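Local coordinates for choline binding protein PCPA (Streptococcus pneumoniae, PDB 4CP6), which belongs to the choline-binding proteins and, by its family, probably sits on the pneumococcal cell wall, presenting a leucine-rich repeat domain that serves as a vaccine antigen, at residues Glu278-Ala289 with Asn301-Tyr312. Residues are numbered along the deposited sequence; the frame is centred on the assembly and turned at random.
Sequences EGLEKIGTFAFA and NSLETIERLAFY
The branches of Ile283 divide between Leu303 and Ala310, a compact example of how one coil of a repeat protein is laid upon the next. With chi1 at -65°, Ile283 CG1 lies beside the backbone N and runs to Leu303 CD1 (3.8 Å), which turns CG2 the other way, against Ala310 CB. Farther along the chain, also buried, the Phe288 and Phe311 rings meet obliquely, planes 35° apart, with Phe288 CD2 3.5 Å from Phe311 CE1; Ile297 touches both.

Backbone pairing ties the coils together: Ile283 N bonds to Thr305 O and Glu307 N to Ile283 O, in parallel register. Ser302 OG links the two segments ahead of the strands, accepting from Gly279 N and donating to Leu280 O at 2.7 Å, above that carbonyl's plane. Arg308 O is gripped twice, by Phe286 N and by Thr285 OG1. Leu309 CB sits over one face of the Phe286 ring, 4.0 Å from its centroid, and Arg308 NH1 lies at its edge; Tyr263 stacks on this ring too.

The sheet face carrying Lys282 and Thr305 is more open to solvent. Extended Lys282 reaches Glu307 in a salt bridge, NZ to OE2 3.3 Å, which a water also spans; another water joins Thr285 OG1 to exposed Arg308. Glu281 OE2 and Glu304 OE2 are 4.2 Å apart, a like-charge proximity that solvent may screen. Short parallel strands stacked coil on coil, Ile283 and Leu303 buried between, build a leucine-rich repeat solenoid, here BspA-type.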
ATOM      1  N   GLU A 278      -5.861 -25.437  -0.224  1.00 12.32           N
ATOM      2  CA  GLU A 278      -4.915 -26.178  -1.025  1.00 11.97           C
ATOM      3  C   GLU A 278      -4.923 -25.556  -2.423  1.00 13.93           C
ATOM      4  O   GLU A 278      -6.003 -25.230  -2.957  1.00 13.32           O
ATOM      5  CB  GLU A 278      -5.306 -27.654  -1.139  1.00 13.77           C
ATOM      6  CG  GLU A 278      -4.878 -28.462   0.062  1.00 17.28           C
ATOM      7  CD  GLU A 278      -3.446 -28.263   0.527  1.00 13.62           C
ATOM      8  OE1 GLU A 278      -2.527 -28.198  -0.323  1.00 15.33           O
ATOM      9  OE2 GLU A 278      -3.265 -28.218   1.763  1.00 13.43           O
ATOM     10  N   GLY A 279      -3.737 -25.397  -2.985  1.00 13.47           N
ATOM     11  CA  GLY A 279      -3.524 -24.766  -4.277  1.00 13.60           C
ATOM     12  C   GLY A 279      -2.806 -23.434  -4.089  1.00 14.95           C
ATOM     13  O   GLY A 279      -2.146 -22.954  -5.011  1.00 15.27           O
ATOM     14  N   LEU A 280      -2.927 -22.833  -2.885  1.00 12.24           N
ATOM     15  CA  LEU A 280      -2.217 -21.575  -2.586  1.00 10.78           C
ATOM     16  C   LEU A 280      -0.727 -21.888  -2.509  1.00 13.43           C
ATOM     17  O   LEU A 280      -0.300 -22.820  -1.817  1.00 12.55           O
ATOM     18  CB  LEU A 280      -2.736 -20.972  -1.293  1.00 12.00           C
ATOM     19  CG  LEU A 280      -2.338 -19.523  -1.063  1.00 16.39           C
ATOM     20  CD1 LEU A 280      -3.497 -18.745  -0.518  1.00 19.21           C
ATOM     21  CD2 LEU A 280      -1.181 -19.436  -0.139  1.00 19.80           C
ATOM     22  N   GLU A 281       0.072 -21.128  -3.257  1.00 11.25           N
ATOM     23  CA  GLU A 281       1.511 -21.353  -3.343  1.00 11.36           C
ATOM     24  C   GLU A 281       2.368 -20.303  -2.656  1.00 11.44           C
ATOM     25  O   GLU A 281       3.490 -20.616  -2.270  1.00 11.39           O
ATOM     26  CB  GLU A 281       1.971 -21.379  -4.809  1.00 13.85           C
ATOM     27  CG  GLU A 281       1.290 -22.447  -5.656  1.00 21.92           C
ATOM     28  CD  GLU A 281       1.472 -22.292  -7.157  1.00 40.27           C
ATOM     29  OE1 GLU A 281       1.959 -21.230  -7.613  1.00 34.62           O
ATOM     30  OE2 GLU A 281       1.097 -23.238  -7.884  1.00 33.45           O
ATOM     31  N   LYS A 282       1.893 -19.067  -2.584  1.00 10.65           N
ATOM     32  CA  LYS A 282       2.714 -17.966  -2.103  1.00 10.42           C
ATOM     33  C   LYS A 282       1.981 -17.002  -1.220  1.00 12.58           C
ATOM     34  O   LYS A 282       0.856 -16.595  -1.530  1.00 11.44           O
ATOM     35  CB  LYS A 282       3.277 -17.244  -3.356  1.00 11.74           C
ATOM     36  CG  LYS A 282       4.081 -15.974  -3.073  1.00 13.08           C
ATOM     37  CD  LYS A 282       4.632 -15.447  -4.391  1.00 17.90           C
ATOM     38  CE  LYS A 282       5.569 -14.307  -4.194  1.00 28.51           C
ATOM     39  NZ  LYS A 282       6.057 -13.812  -5.514  1.00 32.27           N
ATOM     40  N   ILE A 283       2.666 -16.582  -0.147  1.00 10.17           N
ATOM     41  CA  ILE A 283       2.184 -15.549   0.763  1.00  9.84           C
ATOM     42  C   ILE A 283       3.149 -14.364   0.622  1.00 10.94           C
ATOM     43  O   ILE A 283       4.349 -14.494   0.926  1.00 10.35           O
ATOM     44  CB  ILE A 283       2.128 -16.059   2.217  1.00 11.84           C
ATOM     45  CG1 ILE A 283       1.090 -17.188   2.316  1.00 11.94           C
ATOM     46  CG2 ILE A 283       1.848 -14.920   3.195  1.00 12.26           C
ATOM     47  CD1 ILE A 283       1.100 -17.925   3.652  1.00 12.66           C
ATOM     48  N   GLY A 284       2.622 -13.234   0.142  1.00 10.57           N
ATOM     49  CA  GLY A 284       3.408 -12.033  -0.133  1.00  9.80           C
ATOM     50  C   GLY A 284       3.995 -11.354   1.085  1.00 10.56           C
ATOM     51  O   GLY A 284       3.539 -11.553   2.215  1.00 10.17           O
ATOM     52  N   THR A 285       4.941 -10.442   0.838  1.00  9.29           N
ATOM     53  CA  THR A 285       5.605  -9.718   1.918  1.00  9.22           C
ATOM     54  C   THR A 285       4.581  -8.902   2.735  1.00 10.16           C
ATOM     55  O   THR A 285       3.649  -8.308   2.178  1.00  9.63           O
ATOM     56  CB  THR A 285       6.809  -8.916   1.369  1.00 10.63           C
ATOM     57  OG1 THR A 285       7.570  -8.399   2.458  1.00 11.74           O
ATOM     58  CG2 THR A 285       6.378  -7.746   0.501  1.00 10.28           C
ATOM     59  N   PHE A 286       4.750  -8.865   4.079  1.00  9.03           N
ATOM     60  CA  PHE A 286       3.851  -8.160   4.987  1.00  8.64           C
ATOM     61  C   PHE A 286       2.401  -8.622   4.861  1.00 10.14           C
ATOM     62  O   PHE A 286       1.492  -7.877   5.268  1.00 10.18           O
ATOM     63  CB  PHE A 286       3.954  -6.641   4.788  1.00  9.55           C
ATOM     64  CG  PHE A 286       5.247  -5.999   5.228  1.00 11.45           C
ATOM     65  CD1 PHE A 286       6.369  -6.037   4.410  1.00 13.46           C
ATOM     66  CD2 PHE A 286       5.323  -5.314   6.436  1.00 14.94           C
ATOM     67  CE1 PHE A 286       7.559  -5.429   4.808  1.00 15.34           C
ATOM     68  CE2 PHE A 286       6.517  -4.714   6.838  1.00 15.42           C
ATOM     69  CZ  PHE A 286       7.622  -4.784   6.025  1.00 14.58           C
ATOM     70  N   ALA A 287       2.142  -9.841   4.319  1.00  9.07           N
ATOM     71  CA  ALA A 287       0.741 -10.202   4.112  1.00  9.28           C
ATOM     72  C   ALA A 287      -0.105 -10.066   5.369  1.00 10.19           C
ATOM     73  O   ALA A 287      -1.231  -9.574   5.265  1.00 10.20           O
ATOM     74  CB  ALA A 287       0.619 -11.610   3.562  1.00 10.68           C
ATOM     75  N   PHE A 288       0.394 -10.520   6.537  1.00  8.92           N
ATOM     76  CA  PHE A 288      -0.391 -10.460   7.773  1.00  9.80           C
ATOM     77  C   PHE A 288       0.186  -9.468   8.743  1.00 11.90           C
ATOM     78  O   PHE A 288      -0.131  -9.532   9.946  1.00 11.56           O
ATOM     79  CB  PHE A 288      -0.560 -11.854   8.414  1.00 10.98           C
ATOM     80  CG  PHE A 288      -0.902 -12.950   7.441  1.00 11.58           C
ATOM     81  CD1 PHE A 288      -2.119 -12.949   6.770  1.00 14.14           C
ATOM     82  CD2 PHE A 288       0.002 -13.970   7.177  1.00 14.81           C
ATOM     83  CE1 PHE A 288      -2.418 -13.954   5.845  1.00 15.26           C
ATOM     84  CE2 PHE A 288      -0.303 -14.975   6.254  1.00 17.13           C
ATOM     85  CZ  PHE A 288      -1.500 -14.928   5.576  1.00 15.17           C
ATOM     86  N   ALA A 289       1.007  -8.521   8.267  1.00 10.02           N
ATOM     87  CA  ALA A 289       1.613  -7.560   9.167  1.00 10.42           C
ATOM     88  C   ALA A 289       0.559  -6.756   9.919  1.00 10.71           C
ATOM     89  O   ALA A 289      -0.335  -6.178   9.318  1.00 11.31           O
ATOM     90  CB  ALA A 289       2.574  -6.635   8.421  1.00 11.69           C
ATOM     91  N   ASN A 301      -0.578 -27.707   2.244  1.00 11.56           N
ATOM     92  CA  ASN A 301       0.507 -28.537   1.744  1.00 11.91           C
ATOM     93  C   ASN A 301       1.166 -27.944   0.504  1.00 11.62           C
ATOM     94  O   ASN A 301       2.348 -28.143   0.302  1.00 13.39           O
ATOM     95  CB  ASN A 301      -0.033 -29.941   1.405  1.00 12.02           C
ATOM     96  CG  ASN A 301      -0.549 -30.658   2.631  1.00 18.20           C
ATOM     97  OD1 ASN A 301      -1.684 -31.203   2.671  1.00 18.78           O
ATOM     98  ND2 ASN A 301       0.262 -30.667   3.664  1.00 13.64           N
ATOM     99  N   SER A 302       0.387 -27.209  -0.324  1.00 10.87           N
ATOM    100  CA  SER A 302       0.897 -26.599  -1.549  1.00 11.15           C
ATOM    101  C   SER A 302       1.771 -25.363  -1.317  1.00 13.22           C
ATOM    102  O   SER A 302       2.382 -24.885  -2.284  1.00 14.49           O
ATOM    103  CB  SER A 302      -0.275 -26.205  -2.444  1.00 13.69           C
ATOM    104  OG  SER A 302      -1.183 -25.404  -1.710  1.00 13.27           O
ATOM    105  N   LEU A 303       1.836 -24.840  -0.074  1.00 10.45           N
ATOM    106  CA  LEU A 303       2.581 -23.590   0.148  1.00 10.57           C
ATOM    107  C   LEU A 303       4.066 -23.734  -0.134  1.00 14.32           C
ATOM    108  O   LEU A 303       4.752 -24.533   0.494  1.00 13.58           O
ATOM    109  CB  LEU A 303       2.335 -23.128   1.581  1.00 10.19           C
ATOM    110  CG  LEU A 303       2.958 -21.770   1.987  1.00 11.48           C
ATOM    111  CD1 LEU A 303       2.360 -20.620   1.173  1.00 12.38           C
ATOM    112  CD2 LEU A 303       2.682 -21.539   3.458  1.00 12.80           C
ATOM    113  N   GLU A 304       4.581 -22.889  -1.062  1.00 11.78           N
ATOM    114  CA  GLU A 304       5.977 -22.939  -1.448  1.00 11.98           C
ATOM    115  C   GLU A 304       6.804 -21.773  -0.911  1.00 12.68           C
ATOM    116  O   GLU A 304       8.018 -21.928  -0.728  1.00 11.78           O
ATOM    117  CB  GLU A 304       6.076 -22.829  -2.982  1.00 14.86           C
ATOM    118  CG  GLU A 304       5.400 -23.934  -3.785  1.00 24.75           C
ATOM    119  CD  GLU A 304       5.347 -23.675  -5.285  1.00 47.76           C
ATOM    120  OE1 GLU A 304       5.989 -22.706  -5.759  1.00 37.49           O
ATOM    121  OE2 GLU A 304       4.626 -24.424  -5.983  1.00 42.36           O
ATOM    122  N   THR A 305       6.198 -20.584  -0.802  1.00 10.92           N
ATOM    123  CA  THR A 305       6.937 -19.370  -0.499  1.00 10.86           C
ATOM    124  C   THR A 305       6.224 -18.551   0.534  1.00 11.75           C
ATOM    125  O   THR A 305       5.038 -18.246   0.365  1.00 10.82           O
ATOM    126  CB  THR A 305       7.057 -18.540  -1.830  1.00 12.59           C
ATOM    127  OG1 THR A 305       7.713 -19.356  -2.807  1.00 14.17           O
ATOM    128  CG2 THR A 305       7.813 -17.216  -1.634  1.00 12.51           C
ATOM    129  N   ILE A 306       6.977 -18.072   1.541  1.00 10.22           N
ATOM    130  CA  ILE A 306       6.459 -17.154   2.546  1.00  9.79           C
ATOM    131  C   ILE A 306       7.454 -16.007   2.589  1.00 10.80           C
ATOM    132  O   ILE A 306       8.593 -16.195   3.013  1.00 11.87           O
ATOM    133  CB  ILE A 306       6.251 -17.774   3.933  1.00 11.15           C
ATOM    134  CG1 ILE A 306       5.494 -19.091   3.854  1.00 10.86           C
ATOM    135  CG2 ILE A 306       5.522 -16.771   4.842  1.00 13.46           C
ATOM    136  CD1 ILE A 306       5.392 -19.787   5.238  1.00 13.34           C
ATOM    137  N   GLU A 307       7.048 -14.813   2.129  1.00  9.97           N
ATOM    138  CA  GLU A 307       7.948 -13.684   1.995  1.00 10.24           C
ATOM    139  C   GLU A 307       8.201 -12.916   3.278  1.00 10.90           C
ATOM    140  O   GLU A 307       7.587 -13.166   4.327  1.00 10.18           O
ATOM    141  CB  GLU A 307       7.445 -12.744   0.882  1.00 10.67           C
ATOM    142  CG  GLU A 307       7.386 -13.380  -0.496  1.00 13.06           C
ATOM    143  CD  GLU A 307       7.111 -12.393  -1.620  1.00 24.69           C
ATOM    144  OE1 GLU A 307       6.455 -11.340  -1.405  1.00 23.49           O
ATOM    145  OE2 GLU A 307       7.556 -12.701  -2.746  1.00 27.28           O
ATOM    146  N   ARG A 308       9.110 -11.951   3.171  1.00 10.16           N
ATOM    147  CA  ARG A 308       9.560 -11.120   4.268  1.00  9.14           C
ATOM    148  C   ARG A 308       8.438 -10.537   5.114  1.00 11.25           C
ATOM    149  O   ARG A 308       7.493  -9.954   4.585  1.00 10.14           O
ATOM    150  CB  ARG A 308      10.456  -9.997   3.705  1.00 11.14           C
ATOM    151  CG  ARG A 308      10.833  -8.890   4.695  1.00 12.11           C
ATOM    152  CD  ARG A 308      11.968  -8.014   4.157  1.00 13.96           C
ATOM    153  NE  ARG A 308      12.328  -6.974   5.134  1.00 15.00           N
ATOM    154  CZ  ARG A 308      11.876  -5.726   5.143  1.00 18.66           C
ATOM    155  NH1 ARG A 308      11.011  -5.318   4.224  1.00 17.33           N
ATOM    156  NH2 ARG A 308      12.296  -4.868   6.071  1.00 20.16           N
ATOM    157  N   LEU A 309       8.536 -10.701   6.419  1.00 10.09           N
ATOM    158  CA  LEU A 309       7.631 -10.109   7.394  1.00  9.86           C
ATOM    159  C   LEU A 309       6.180 -10.443   7.110  1.00 10.68           C
ATOM    160  O   LEU A 309       5.290  -9.663   7.447  1.00 10.64           O
ATOM    161  CB  LEU A 309       7.882  -8.594   7.573  1.00 10.65           C
ATOM    162  CG  LEU A 309       9.244  -8.280   8.237  1.00 13.02           C
ATOM    163  CD1 LEU A 309       9.680  -6.838   7.954  1.00 14.56           C
ATOM    164  CD2 LEU A 309       9.171  -8.544   9.731  1.00 14.02           C
ATOM    165  N   ALA A 310       5.921 -11.658   6.619  1.00  9.14           N
ATOM    166  CA  ALA A 310       4.524 -12.059   6.406  1.00  9.94           C
ATOM    167  C   ALA A 310       3.795 -12.183   7.766  1.00 10.96           C
ATOM    168  O   ALA A 310       2.619 -11.846   7.864  1.00 10.43           O
ATOM    169  CB  ALA A 310       4.470 -13.402   5.674  1.00 11.06           C
ATOM    170  N   PHE A 311       4.495 -12.690   8.792  1.00 10.52           N
ATOM    171  CA  PHE A 311       3.983 -12.837  10.150  1.00  8.72           C
ATOM    172  C   PHE A 311       4.741 -11.833  10.993  1.00 10.86           C
ATOM    173  O   PHE A 311       5.885 -12.080  11.380  1.00 12.03           O
ATOM    174  CB  PHE A 311       4.187 -14.273  10.656  1.00 10.47           C
ATOM    175  CG  PHE A 311       3.384 -15.269   9.855  1.00 11.71           C
ATOM    176  CD1 PHE A 311       2.019 -15.410  10.064  1.00 14.19           C
ATOM    177  CD2 PHE A 311       3.995 -16.070   8.912  1.00 13.45           C
ATOM    178  CE1 PHE A 311       1.277 -16.348   9.340  1.00 16.78           C
ATOM    179  CE2 PHE A 311       3.244 -16.998   8.170  1.00 16.55           C
ATOM    180  CZ  PHE A 311       1.900 -17.136   8.410  1.00 14.65           C
ATOM    181  N   TYR A 312       4.128 -10.685  11.241  1.00 10.01           N
ATOM    182  CA  TYR A 312       4.801  -9.571  11.905  1.00 10.16           C
ATOM    183  C   TYR A 312       3.797  -8.817  12.724  1.00 13.04           C
ATOM    184  O   TYR A 312       2.843  -8.276  12.186  1.00 12.18           O
ATOM    185  CB  TYR A 312       5.354  -8.656  10.804  1.00 11.38           C
ATOM    186  CG  TYR A 312       6.080  -7.402  11.231  1.00 12.95           C
ATOM    187  CD1 TYR A 312       6.899  -7.392  12.358  1.00 13.70           C
ATOM    188  CD2 TYR A 312       6.038  -6.252  10.444  1.00 15.12           C
ATOM    189  CE1 TYR A 312       7.669  -6.277  12.681  1.00 15.34           C
ATOM    190  CE2 TYR A 312       6.786  -5.121  10.771  1.00 16.66           C
ATOM    191  CZ  TYR A 312       7.594  -5.138  11.896  1.00 18.46           C
ATOM    192  OH  TYR A 312       8.357  -4.026  12.225  1.00 21.55           O
TER
HETATM  193  O   HOH W   1       7.101 -11.339  -4.985  1.00 49.98           O
HETATM  194  O   HOH W   2       9.538  -6.587   2.035  1.00 18.81           O